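Local coordinates for protein K5 lyase (Enterobacteria phage k1-5, PDB 2X3H) that cleaves the glycosaminoglycan-like K5 capsular polysaccharide by a lyase (elimination) reaction, as a trimeric tail-spike protein of a coliphage, at residues 359-364 / 382-387; 293-298 / 321-326. One frame throughout, in Å; residues are numbered along the deposited sequence.

Contact 1. Residues 359-364 / 382-387; sequences ANNNYA and STRNFV
A359–A364 and S382–V387 run side by side in parallel, matched residue for residue, with T383 N bonded to A359 O, N361 N to T383 O, F386 N to N362 O and A364 N to F386 O. N361 and R384 both take positive phi, so the two backbones kink at the same level before entering strands 363-369 and 386-389. At the kink R384 CB and CD lie against the N361 amide, whose plane is nearly perpendicular to the guanidinium. Beyond it N362 and N385 lie alongside each other, their amide planes only 4° apart. The N362 amide is fixed from the neighbouring turn: OD1 accepts from N328 N, and ND2 donates to G325 O. The rings of Y363 and F386 also point the same way, the Y363 CG anti to its backbone N (chi1 171°). F386 CD2 reaches the edge of the Y363 ring in its plane, 3.6 Å from Y363 CD1, with the ring planes inclined at 62°. F367 of the second subunit meets the Y363 ring edge-to-face. A364 and V387 point to the other face, where both touch F355. Asparagines in line on successive coils, then an oblique aromatic pair, are ladder positions of a parallel beta-helix, combining amide polarity at the turn with ring packing at the trimer interface.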
# COMPACT_ATOMS: atom_id res chain seq x y z
N ALA A 359 17.48 9.30 -14.29
CA ALA A 359 16.59 8.43 -13.53
C ALA A 359 16.25 7.20 -14.36
O ALA A 359 15.83 7.33 -15.52
CB ALA A 359 15.32 9.16 -13.17
N ASN A 360 16.37 6.02 -13.76
CA ASN A 360 16.19 4.78 -14.50
C ASN A 360 15.64 3.63 -13.67
O ASN A 360 15.88 3.53 -12.47
CB ASN A 360 17.53 4.36 -15.12
CG ASN A 360 18.60 4.10 -14.08
OD1 ASN A 360 19.27 5.04 -13.60
ND2 ASN A 360 18.81 2.82 -13.74
N ASN A 361 14.89 2.76 -14.34
CA ASN A 361 14.40 1.53 -13.75
C ASN A 361 13.48 1.76 -12.56
O ASN A 361 13.39 0.90 -11.66
CB ASN A 361 15.57 0.59 -13.40
CG ASN A 361 16.25 0.02 -14.65
OD1 ASN A 361 15.71 -0.90 -15.30
ND2 ASN A 361 17.42 0.57 -15.01
N ASN A 362 12.80 2.91 -12.55
CA ASN A 362 11.83 3.22 -11.49
C ASN A 362 10.42 2.81 -11.88
O ASN A 362 10.13 2.60 -13.06
CB ASN A 362 11.85 4.71 -11.17
CG ASN A 362 13.22 5.18 -10.72
OD1 ASN A 362 13.64 4.89 -9.58
ND2 ASN A 362 13.90 5.94 -11.57
N TYR A 363 9.56 2.68 -10.88
CA TYR A 363 8.13 2.37 -11.09
C TYR A 363 7.31 3.44 -10.39
O TYR A 363 7.64 3.82 -9.27
CB TYR A 363 7.78 1.00 -10.47
CG TYR A 363 6.30 0.71 -10.45
CD1 TYR A 363 5.69 0.11 -11.54
CD2 TYR A 363 5.52 1.03 -9.35
CE1 TYR A 363 4.31 -0.16 -11.55
CE2 TYR A 363 4.14 0.74 -9.33
CZ TYR A 363 3.55 0.16 -10.44
OH TYR A 363 2.19 -0.09 -10.41
N ALA A 364 6.22 3.90 -11.02
CA ALA A 364 5.28 4.79 -10.30
C ALA A 364 3.85 4.41 -10.65
O ALA A 364 3.55 4.20 -11.82
CB ALA A 364 5.53 6.25 -10.68
N SER A 382 16.49 9.81 -19.17
CA SER A 382 15.81 8.83 -18.31
C SER A 382 15.46 7.57 -19.10
O SER A 382 15.10 7.67 -20.27
CB SER A 382 14.54 9.44 -17.66
OG SER A 382 13.54 9.74 -18.63
N THR A 383 15.57 6.41 -18.45
CA THR A 383 15.35 5.12 -19.14
C THR A 383 14.65 4.08 -18.25
O THR A 383 14.81 4.10 -17.04
CB THR A 383 16.69 4.50 -19.62
OG1 THR A 383 17.53 4.21 -18.49
CG2 THR A 383 17.43 5.45 -20.56
N ARG A 384 13.92 3.17 -18.89
CA ARG A 384 13.35 1.99 -18.21
C ARG A 384 12.44 2.35 -17.03
O ARG A 384 12.31 1.57 -16.08
CB ARG A 384 14.46 1.01 -17.80
CG ARG A 384 15.20 0.38 -18.98
CD ARG A 384 16.04 -0.79 -18.49
NE ARG A 384 15.16 -1.94 -18.37
CZ ARG A 384 15.41 -3.09 -17.78
NH1 ARG A 384 16.55 -3.29 -17.12
NH2 ARG A 384 14.48 -4.04 -17.83
N ASN A 385 11.81 3.52 -17.08
CA ASN A 385 10.80 3.89 -16.06
C ASN A 385 9.40 3.49 -16.51
O ASN A 385 9.02 3.78 -17.65
CB ASN A 385 10.86 5.39 -15.76
CG ASN A 385 12.26 5.84 -15.40
OD1 ASN A 385 12.93 6.55 -16.18
ND2 ASN A 385 12.72 5.44 -14.21
N PHE A 386 8.65 2.81 -15.64
CA PHE A 386 7.32 2.31 -15.96
C PHE A 386 6.30 3.03 -15.09
O PHE A 386 6.40 3.00 -13.85
CB PHE A 386 7.26 0.79 -15.71
CG PHE A 386 5.90 0.18 -15.87
CD1 PHE A 386 5.05 0.57 -16.90
CD2 PHE A 386 5.49 -0.82 -15.00
CE1 PHE A 386 3.79 -0.02 -17.04
CE2 PHE A 386 4.24 -1.42 -15.15
CZ PHE A 386 3.39 -1.01 -16.17
N VAL A 387 5.36 3.72 -15.74
CA VAL A 387 4.32 4.46 -15.02
C VAL A 387 2.98 3.81 -15.31
O VAL A 387 2.60 3.64 -16.48
CB VAL A 387 4.27 5.96 -15.44
CG1 VAL A 387 3.04 6.63 -14.83
CG2 VAL A 387 5.54 6.68 -15.00

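Contact 2. Residues 293-298 / 321-326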
# COMPACT_ATOMS: atom_id res chain seq x y z
N VAL A 293 6.95 14.68 -2.56
CA VAL A 293 8.07 13.80 -2.24
C VAL A 293 9.19 13.99 -3.24
O VAL A 293 8.97 13.90 -4.45
CB VAL A 293 7.62 12.31 -2.28
CG1 VAL A 293 8.83 11.38 -2.15
CG2 VAL A 293 6.60 12.02 -1.21
N VAL A 294 10.39 14.24 -2.73
CA VAL A 294 11.59 14.27 -3.57
C VAL A 294 12.35 12.98 -3.23
O VAL A 294 12.95 12.87 -2.14
CB VAL A 294 12.46 15.52 -3.26
CG1 VAL A 294 13.76 15.47 -4.04
CG2 VAL A 294 11.69 16.83 -3.59
N ALA A 295 12.26 11.98 -4.11
CA ALA A 295 12.82 10.65 -3.85
C ALA A 295 14.36 10.66 -3.90
O ALA A 295 15.01 9.79 -3.33
CB ALA A 295 12.26 9.61 -4.86
N GLY A 296 14.92 11.65 -4.60
CA GLY A 296 16.38 11.82 -4.64
C GLY A 296 17.12 10.96 -5.65
O GLY A 296 16.53 10.33 -6.57
N LYS A 297 18.45 10.94 -5.48
CA LYS A 297 19.37 10.33 -6.42
C LYS A 297 19.73 8.89 -6.06
O LYS A 297 20.45 8.23 -6.82
CB LYS A 297 20.66 11.16 -6.51
CG LYS A 297 20.43 12.64 -6.79
CD LYS A 297 21.77 13.40 -6.82
CE LYS A 297 21.59 14.80 -7.40
NZ LYS A 297 22.89 15.53 -7.50
N GLY A 298 19.24 8.41 -4.91
CA GLY A 298 19.54 7.07 -4.42
C GLY A 298 18.71 5.97 -5.07
O GLY A 298 18.00 6.20 -6.06
N VAL A 321 5.56 13.38 -7.15
CA VAL A 321 6.86 12.81 -6.74
C VAL A 321 7.91 13.06 -7.82
O VAL A 321 7.63 12.92 -9.01
CB VAL A 321 6.74 11.28 -6.46
CG1 VAL A 321 8.09 10.71 -6.01
CG2 VAL A 321 5.65 10.99 -5.43
N THR A 322 9.12 13.44 -7.41
CA THR A 322 10.23 13.52 -8.34
C THR A 322 11.24 12.45 -7.95
O THR A 322 11.34 12.07 -6.78
CB THR A 322 10.91 14.91 -8.35
OG1 THR A 322 11.76 15.04 -7.20
CG2 THR A 322 9.85 16.03 -8.36
N VAL A 323 11.95 11.93 -8.94
CA VAL A 323 12.96 10.92 -8.65
C VAL A 323 14.11 11.09 -9.62
O VAL A 323 13.90 11.27 -10.83
CB VAL A 323 12.38 9.48 -8.70
CG1 VAL A 323 11.75 9.21 -10.07
CG2 VAL A 323 13.46 8.44 -8.38
N GLU A 324 15.33 11.02 -9.09
CA GLU A 324 16.54 11.17 -9.92
C GLU A 324 17.36 9.87 -10.01
O GLU A 324 18.18 9.70 -10.93
CB GLU A 324 17.42 12.28 -9.35
CG GLU A 324 18.52 12.72 -10.29
CD GLU A 324 19.08 14.08 -9.91
OE1 GLU A 324 18.68 14.63 -8.85
OE2 GLU A 324 19.93 14.60 -10.68
N GLY A 325 17.13 8.96 -9.06
CA GLY A 325 17.93 7.75 -8.93
C GLY A 325 17.39 6.55 -9.68
O GLY A 325 16.76 6.69 -10.74
N SER A 326 17.61 5.37 -9.12
CA SER A 326 17.31 4.12 -9.84
C SER A 326 16.64 3.06 -8.97
O SER A 326 16.88 2.97 -7.76
CB SER A 326 18.58 3.53 -10.41
OG SER A 326 19.44 3.16 -9.36
O HOH W 1 14.24 13.35 -6.81
O HOH W 2 20.68 5.62 -7.93
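V293 and V321 meet on one face of a parallel strand pair, their side chains side by side, with V293 CB 3.9 Å from V321 CG2. A295 CB continues this apolar row against V323 CB at 3.8 Å, and I303, V306, I330 and V333 of strands 302-309 and 329-336 pack against it from across the interior. On the other face, V294 lies alongside T322, whose OG1, placed between backbone N and carbonyl carbon (chi1 78°), sits beside the valine methyls.

Backbone bonds run the length of the two segments, from strand into turn. T322 N donates to V293 O, A295 N to T322 O (2.8 Å), and S326 N to G298 O. Between them G296 O receives two N-H groups: E324 N at 2.9 Å, coming from above the carbonyl plane, and a weak, bent bond from G325 N. This is the stacking of successive coils in a right-handed parallel beta-helix, the strands of one sheet giving way to the turn that leads to the next. At that turn the two backbones draw together, and K297 CA is 3.9 Å from G325 CA.

Two waters bridge the coils. One accepts from G296 N and bonds to T322 OG1; the other donates to K297 O and bonds to S326 OG.

Among the charged side chains, K297 and E324 extend in the same direction. Contact is made by the lysine methylenes, with K297 CE 3.3 Å from E324 OE1, while K297 NZ stays 4.4 Å from E324 OE2, beyond salt-bridge range.

How the contacts relate
Contacts 1 and 2 are pairs of neighbouring coils of one beta-helix, their centres about 11 Å apart, and contact 2 lies wholly earlier in the sequence. They meet directly: N360 N probably donates to G325 O, N360 O packs on S326 CB, and A359 CB packs on V323 O. Both are largely buried, but contact 2 has an exposed edge at K297, bridging waters and no neighbouring subunit against it, whereas contact 1 is covered in part by a second chain. Contact 2 runs from strand into turn and contact 1 from turn into strand; valines lead in contact 2, asparagines and aromatic rings in contact 1.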